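Local coordinates for ThiJ/PfpI family protein (Pseudomonas syringae pv. tomato, PDB 3EWN) that is of unknown function but belongs to the DJ-1/PfpI family of the class I glutamine amidotransferase-like clan, whose members include hydrolases and chaperones, at residues A27-P32 with S127-A132; A100-E105 with D238-F243. One frame throughout, in Å; residues are numbered along the deposited sequence.

Contact 1: A27-P32 with S127-A132; sequences AMLVYP and SLILGA
I129 meets L29 and Y31 through a single methyl, CD1, in the alpha/beta sandwich of the DJ-1/PfpI family. Strand 25-29 lies inside the parallel part of the central sheet, hydrogen-bonded through M28 to strand 53-58 and through A27 and L29 to strand 87-90, while helix 126-132 packs over one face of that sheet. The backbones stay well apart, with 10.1 Å between L29 CA and I129 CA, so the gap is bridged by side chains alone. On the helix, CG1 of I129 is anti to its carbonyl carbon (chi1 -66°) and CD1 continues in an extended chain (chi2 172°), which carries that methyl farthest from the helix backbone. L29 answers tip to tip, its CD2 4.1 Å from I129 CD1. M110 of helix 104-114 touches both L29 and I129 and joins the same apolar cluster. Beyond the strand, Y31 directs its ring back at the same methyl; a chi1 of 50° tucks CG over the backbone and swings the ring toward the helix. I129 CD1 approaches the ring obliquely near its hydroxyl-bearing end, at CE2, CZ and OH. The hydroxyl is tied down by hydrogen bonds with P91 O and T97 OG1, two partners that help fix the ring. The tightest approach, 3.4 Å, runs from Y31 CE2 to I129 CD1.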
loop_
_atom_site.group_PDB
_atom_site.type_symbol
_atom_site.label_atom_id
_atom_site.label_comp_id
_atom_site.label_asym_id
_atom_site.label_seq_id
_atom_site.Cartn_x
_atom_site.Cartn_y
_atom_site.Cartn_z
ATOM N N ALA A 27 0.082 17.320 -2.414
ATOM C CA ALA A 27 1.508 17.078 -2.604
ATOM C C ALA A 27 1.995 16.004 -1.635
ATOM O O ALA A 27 1.848 16.139 -0.420
ATOM C CB ALA A 27 2.298 18.370 -2.394
HETATM N N MSE A 28 2.584 14.945 -2.184
HETATM C CA MSE A 28 3.096 13.845 -1.379
HETATM C C MSE A 28 4.606 13.735 -1.558
HETATM O O MSE A 28 5.096 13.438 -2.644
HETATM C CB MSE A 28 2.408 12.543 -1.796
HETATM C CG MSE A 28 0.875 12.636 -1.760
HETATM SE SE MSE A 28 -0.061 11.016 -2.224
HETATM C CE MSE A 28 -0.043 10.151 -0.522
ATOM N N LEU A 29 5.338 13.993 -0.481
ATOM C CA LEU A 29 6.789 13.931 -0.507
ATOM C C LEU A 29 7.288 12.495 -0.608
ATOM O O LEU A 29 6.729 11.595 0.014
ATOM C CB LEU A 29 7.359 14.564 0.767
ATOM C CG LEU A 29 8.875 14.495 0.965
ATOM C CD1 LEU A 29 9.566 15.474 0.027
ATOM C CD2 LEU A 29 9.212 14.829 2.418
ATOM N N VAL A 30 8.324 12.285 -1.414
ATOM C CA VAL A 30 8.941 10.967 -1.537
ATOM C C VAL A 30 10.439 11.207 -1.445
ATOM O O VAL A 30 10.918 12.279 -1.801
ATOM C CB VAL A 30 8.609 10.240 -2.876
ATOM C CG1 VAL A 30 7.123 9.943 -2.942
ATOM C CG2 VAL A 30 9.070 11.065 -4.073
ATOM N N TYR A 31 11.173 10.218 -0.952
ATOM C CA TYR A 31 12.614 10.345 -0.798
ATOM C C TYR A 31 13.243 8.968 -0.715
ATOM O O TYR A 31 12.561 7.982 -0.436
ATOM C CB TYR A 31 12.936 11.159 0.464
ATOM C CG TYR A 31 12.221 10.687 1.715
ATOM C CD1 TYR A 31 12.698 9.603 2.452
ATOM C CD2 TYR A 31 11.060 11.317 2.154
ATOM C CE1 TYR A 31 12.033 9.158 3.600
ATOM C CE2 TYR A 31 10.385 10.879 3.299
ATOM C CZ TYR A 31 10.879 9.802 4.013
ATOM O OH TYR A 31 10.224 9.370 5.140
ATOM N N PRO A 32 14.554 8.877 -0.970
ATOM C CA PRO A 32 15.227 7.578 -0.910
ATOM C C PRO A 32 15.070 6.934 0.462
ATOM O O PRO A 32 15.194 7.604 1.484
ATOM C CB PRO A 32 16.684 7.930 -1.212
ATOM C CG PRO A 32 16.568 9.149 -2.092
ATOM C CD PRO A 32 15.486 9.937 -1.391
ATOM N N SER A 127 6.054 12.011 10.519
ATOM C CA SER A 127 5.816 13.123 11.428
ATOM C C SER A 127 7.122 13.710 11.974
ATOM O O SER A 127 7.119 14.791 12.554
ATOM C CB SER A 127 4.879 12.703 12.570
ATOM O OG SER A 127 5.182 11.411 13.063
ATOM N N LEU A 128 8.236 13.004 11.792
ATOM C CA LEU A 128 9.525 13.532 12.244
ATOM C C LEU A 128 9.904 14.643 11.266
ATOM O O LEU A 128 10.531 15.631 11.641
ATOM C CB LEU A 128 10.616 12.453 12.227
ATOM C CG LEU A 128 10.515 11.246 13.165
ATOM C CD1 LEU A 128 11.734 10.351 12.940
ATOM C CD2 LEU A 128 10.440 11.684 14.624
ATOM N N ILE A 129 9.518 14.469 10.006
ATOM C CA ILE A 129 9.808 15.461 8.983
ATOM C C ILE A 129 8.964 16.708 9.246
ATOM O O ILE A 129 9.471 17.825 9.161
ATOM C CB ILE A 129 9.519 14.904 7.565
ATOM C CG1 ILE A 129 10.490 13.761 7.251
ATOM C CG2 ILE A 129 9.641 16.021 6.523
ATOM C CD1 ILE A 129 10.172 13.004 5.953
ATOM N N LEU A 130 7.685 16.515 9.581
ATOM C CA LEU A 130 6.795 17.640 9.875
ATOM C C LEU A 130 7.331 18.403 11.081
ATOM O O LEU A 130 7.312 19.633 11.116
ATOM C CB LEU A 130 5.376 17.156 10.210
ATOM C CG LEU A 130 4.548 16.430 9.152
ATOM C CD1 LEU A 130 3.141 16.221 9.694
ATOM C CD2 LEU A 130 4.506 17.237 7.863
ATOM N N GLY A 131 7.796 17.659 12.077
ATOM C CA GLY A 131 8.321 18.290 13.272
ATOM C C GLY A 131 9.604 19.052 13.004
ATOM O O GLY A 131 9.757 20.194 13.433
ATOM N N ALA A 132 10.532 18.424 12.291
ATOM C CA ALA A 132 11.806 19.064 11.986
ATOM C C ALA A 132 11.613 20.299 11.110
ATOM O O ALA A 132 12.445 21.205 11.121
ATOM C CB ALA A 132 12.744 18.071 11.297
#

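Contact 2: A100-E105 with D238-F243; sequences AASDAE and DALAGF
The junction between helices 95-100 and 104-114, a type I beta turn from A100 to D103, receives the last turn of the C-terminal helix 231-240. L240 is the residue that crosses over, and its two methyls divide the work. CD2 lies 3.7 Å from the CB of A101, an apolar contact, whereas CD1 comes to 3.2 Å from S102 OG. The second approach is close for carbon and oxygen and is no hydrogen bond: the serine hydroxyl is hydrogen-bonded to L98 O, in the preceding helix. CD1 also lies 4.1 Å from A101 O, so this methyl faces polar atoms of the turn while its twin faces a methyl. The fork is presented by a leucine whose CG stands anti to the backbone N (chi1 175°), carrying both branches away from the helix toward the turn. A chi1 of -58° at S102 keeps OG on the backbone N side, where it lies by L240 CD1 while bonded with L98 O.

In the alpha/beta sandwich of this family, the contact joins the last modelled helix, 231-240, to the turn between helices 95-100 and 104-114. D103 is the N-cap of helix 104-114, its side chain capping a backbone N in the first turn; OD2 is also hydrogen-bonded with T106 OG1, and OD1 forms a salt bridge with K59. Helix 231-240 stops in a Schellman motif, in which G242 takes a positive phi of 90° and two backbone bonds return to the last turn: G242 N to A239 O and F243 N to D238 O, each 2.9 Å. At the edge of the F243 ring, in its plane, lies D238 O.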
loop_
_atom_site.group_PDB
_atom_site.type_symbol
_atom_site.label_atom_id
_atom_site.label_comp_id
_atom_site.label_asym_id
_atom_site.label_seq_id
_atom_site.Cartn_x
_atom_site.Cartn_y
_atom_site.Cartn_z
ATOM N N ALA A 100 16.028 12.723 5.284
ATOM C CA ALA A 100 15.101 13.721 4.765
ATOM C C ALA A 100 14.815 14.804 5.810
ATOM O O ALA A 100 14.736 15.988 5.479
ATOM C CB ALA A 100 13.799 13.055 4.330
ATOM N N ALA A 101 14.674 14.394 7.067
ATOM C CA ALA A 101 14.387 15.326 8.155
ATOM C C ALA A 101 15.598 16.167 8.546
ATOM O O ALA A 101 15.486 17.060 9.385
ATOM C CB ALA A 101 13.874 14.560 9.374
ATOM N N SER A 102 16.747 15.878 7.939
ATOM C CA SER A 102 17.983 16.610 8.221
ATOM C C SER A 102 18.492 17.360 6.991
ATOM O O SER A 102 19.537 18.013 7.039
ATOM C CB SER A 102 19.075 15.643 8.693
ATOM O OG SER A 102 18.656 14.929 9.836
ATOM N N ASP A 103 17.756 17.254 5.891
ATOM C CA ASP A 103 18.126 17.908 4.640
ATOM C C ASP A 103 17.551 19.325 4.579
ATOM O O ASP A 103 16.337 19.517 4.592
ATOM C CB ASP A 103 17.610 17.081 3.461
ATOM C CG ASP A 103 18.000 17.667 2.125
ATOM O OD1 ASP A 103 19.206 17.657 1.802
ATOM O OD2 ASP A 103 17.101 18.141 1.400
ATOM N N ALA A 104 18.436 20.316 4.507
ATOM C CA ALA A 104 18.018 21.716 4.471
ATOM C C ALA A 104 16.993 22.053 3.389
ATOM O O ALA A 104 16.010 22.744 3.660
ATOM C CB ALA A 104 19.241 22.620 4.321
ATOM N N GLU A 105 17.215 21.574 2.168
ATOM C CA GLU A 105 16.291 21.871 1.080
ATOM C C GLU A 105 14.919 21.256 1.318
ATOM O O GLU A 105 13.896 21.892 1.065
ATOM C CB GLU A 105 16.847 21.384 -0.261
ATOM C CG GLU A 105 15.977 21.789 -1.440
ATOM C CD GLU A 105 16.610 21.489 -2.787
ATOM O OE1 GLU A 105 15.942 21.719 -3.821
ATOM O OE2 GLU A 105 17.772 21.028 -2.813
ATOM N N ASP A 238 15.420 10.339 18.600
ATOM C CA ASP A 238 15.517 11.216 19.763
ATOM C C ASP A 238 16.624 12.247 19.551
ATOM O O ASP A 238 16.464 13.413 19.899
ATOM C CB ASP A 238 15.807 10.417 21.037
ATOM C CG ASP A 238 14.588 9.670 21.553
ATOM O OD1 ASP A 238 13.450 10.103 21.268
ATOM O OD2 ASP A 238 14.770 8.660 22.269
ATOM N N ALA A 239 17.747 11.816 18.982
ATOM C CA ALA A 239 18.864 12.724 18.735
ATOM C C ALA A 239 18.457 13.803 17.737
ATOM O O ALA A 239 18.783 14.980 17.905
ATOM C CB ALA A 239 20.077 11.942 18.204
ATOM N N LEU A 240 17.746 13.391 16.693
ATOM C CA LEU A 240 17.279 14.310 15.662
ATOM C C LEU A 240 16.380 15.379 16.280
ATOM O O LEU A 240 16.418 16.544 15.884
ATOM C CB LEU A 240 16.483 13.547 14.598
ATOM C CG LEU A 240 15.816 14.387 13.507
ATOM C CD1 LEU A 240 16.852 14.797 12.478
ATOM C CD2 LEU A 240 14.706 13.583 12.840
ATOM N N ALA A 241 15.569 14.972 17.250
ATOM C CA ALA A 241 14.642 15.885 17.907
ATOM C C ALA A 241 15.319 16.745 18.968
ATOM O O ALA A 241 14.659 17.512 19.664
ATOM C CB ALA A 241 13.489 15.102 18.520
ATOM N N GLY A 242 16.633 16.601 19.099
ATOM C CA GLY A 242 17.370 17.405 20.058
ATOM C C GLY A 242 17.555 16.871 21.467
ATOM O O GLY A 242 17.969 17.624 22.351
ATOM N N PHE A 243 17.259 15.597 21.703
ATOM C CA PHE A 243 17.438 15.045 23.043
ATOM C C PHE A 243 18.863 14.539 23.249
ATOM O O PHE A 243 19.599 14.417 22.249
ATOM C CB PHE A 243 16.456 13.901 23.302
ATOM C CG PHE A 243 15.016 14.331 23.353
ATOM C CD1 PHE A 243 14.250 14.379 22.197
ATOM C CD2 PHE A 243 14.422 14.677 24.566
ATOM C CE1 PHE A 243 12.910 14.760 22.241
ATOM C CE2 PHE A 243 13.082 15.062 24.622
ATOM C CZ PHE A 243 12.325 15.102 23.455
#

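Overall arrangement
Contacts 1 and 2 pack against each other, their centres 11 Å apart, and I129 takes part in two of the four atom pairs that join them. Its CD1, which serves contact 1, is also 4.0 Å from A100 CB, and its CG1 is 4.1 Å from A101 CB, the same methyl that meets the C-terminal helix in contact 2. Y31 CG adds another link at 3.9 Å from A100 CB, and A132 CB one more at 3.5 Å from A101 O. The centre of buried contact 1 is about 8 Å from the centre of the chain, that of partly buried contact 2 about 18 Å. Packing thus runs outward from strand 25-29 through helix 126-132 and the 100-103 turn to helix 231-240.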